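Resiniferatoxin-binding, phosphotriesterase-related protein (Rhodobacter sphaeroides 2.4.1, PDB 3K2G) binds resiniferatoxin and, as a binuclear zinc member of the phosphotriesterase family, probably hydrolyses phosphoester or related substrates in a TIM-barrel active site. Local coordinates at the interface of chains A and B. Residues are numbered along the deposited sequence; one frame, centred on the assembly and turned at random. Chains: chain A/B, Resiniferatoxin-binding, phosphotriesterase-related protein.

The interface of chains A and B. Residues chain A 218, 251, 254-255; chain B 254, 295.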
# COMPACT_ATOMS: atom_id res chain seq x y z
N HIS A 218 7.48 -12.03 19.07
CA HIS A 218 7.35 -11.21 20.28
C HIS A 218 7.11 -12.08 21.51
O HIS A 218 7.58 -11.76 22.61
CB HIS A 218 6.23 -10.17 20.11
CG HIS A 218 6.69 -8.91 19.43
ND1 HIS A 218 7.67 -8.09 19.96
CD2 HIS A 218 6.35 -8.36 18.24
CE1 HIS A 218 7.90 -7.10 19.13
NE2 HIS A 218 7.12 -7.23 18.08
N THR A 251 9.53 -3.63 15.00
CA THR A 251 9.36 -3.58 16.45
C THR A 251 10.23 -4.63 17.11
O THR A 251 10.74 -4.40 18.21
CB THR A 251 7.88 -3.77 16.86
OG1 THR A 251 7.35 -4.96 16.25
CG2 THR A 251 7.05 -2.55 16.43
N GLN A 254 13.57 -3.16 17.29
CA GLN A 254 13.61 -2.12 18.32
C GLN A 254 13.77 -2.72 19.71
O GLN A 254 14.31 -2.08 20.61
CB GLN A 254 12.32 -1.27 18.27
CG GLN A 254 12.29 -0.12 19.28
CD GLN A 254 13.44 0.85 19.09
OE1 GLN A 254 13.55 1.53 18.07
NE2 GLN A 254 14.31 0.93 20.09
N ARG A 255 13.30 -3.95 19.90
CA ARG A 255 13.46 -4.58 21.20
C ARG A 255 14.93 -4.98 21.39
O ARG A 255 15.36 -5.24 22.51
CB ARG A 255 12.53 -5.79 21.35
CG ARG A 255 11.07 -5.39 21.52
CD ARG A 255 10.15 -6.58 21.74
NE ARG A 255 10.32 -7.20 23.05
CZ ARG A 255 9.59 -8.22 23.49
NH1 ARG A 255 8.64 -8.74 22.72
NH2 ARG A 255 9.80 -8.73 24.70
N GLN B 254 6.87 0.92 21.08
CA GLN B 254 7.65 -0.21 21.59
C GLN B 254 8.71 0.27 22.58
O GLN B 254 8.98 -0.41 23.58
CB GLN B 254 8.30 -0.97 20.43
CG GLN B 254 9.15 -2.16 20.87
CD GLN B 254 8.36 -3.21 21.62
OE1 GLN B 254 7.42 -3.81 21.08
NE2 GLN B 254 8.72 -3.44 22.87
N TYR B 295 -0.16 -2.15 20.95
CA TYR B 295 0.25 -0.92 21.61
C TYR B 295 -0.88 -0.02 22.09
O TYR B 295 -0.69 1.18 22.27
CB TYR B 295 1.15 -0.12 20.66
CG TYR B 295 2.38 -0.90 20.26
CD1 TYR B 295 3.34 -1.24 21.21
CD2 TYR B 295 2.56 -1.34 18.95
CE1 TYR B 295 4.45 -2.00 20.86
CE2 TYR B 295 3.66 -2.10 18.59
CZ TYR B 295 4.61 -2.43 19.55
OH TYR B 295 5.71 -3.18 19.20
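B:Gln254 reaches from the end of helix 246-254 into chain A and lays its amide against the aliphatic part of A:Arg255, in a two-fold symmetric interface between two phosphotriesterase-family TIM barrels. The same helix, 246-255 in chain A, faces it, and every contact here recurs with the chains exchanged. The assembly is deposited as a tetramer; whether this pairing is the one used in the cell cannot be judged from the structure alone.

Van der Waals packing carries the crossing. The amide carbon CD of B:Gln254 lies 3.5 Å from CG of A:Arg255, and the amide nitrogen NE2 rests against both CG and CD of the arginine, with amide and guanidinium planes nearly parallel. CG of B:Gln254 stands anti to its backbone N (chi1 179°), and a bend at chi2 then turns the amide toward the arginine stem. Near the symmetry axis the side chains of A:Gln254 and B:Gln254 run antiparallel beside one another, with CG of A:Gln254 4.1 Å from CG of B:Gln254. Beside them B:Tyr295 points its phenol end at A:Thr251, meeting the methyl CG2, whose distance to ring carbon CZ is 4.0 Å.

Hydrogen bonds within each chain set these groups in place. The phenol OH of B:Tyr295 donates to OE1 of B:Gln254 at 2.6 Å, coming in 21° off the carbonyl plane, and helps fix which way the amide is flipped. On the other side A:His218 uses both ring nitrogens. NE2 of A:His218 pairs with the hydroxyl OG1 of A:Thr251 at 2.9 Å, while ND1 of A:His218 accepts from NH1 of A:Arg255 at 3.0 Å, in the plane of both ring and guanidinium. That pattern would suit a neutral imidazole with its hydrogen on NE2. NH1 of A:Arg255 also reaches the backbone O of A:His218 at 3.2 Å, and a bend at chi3 (71°) swings the guanidinium back to the histidine, leaving the arginine's CG and CD to face the glutamine.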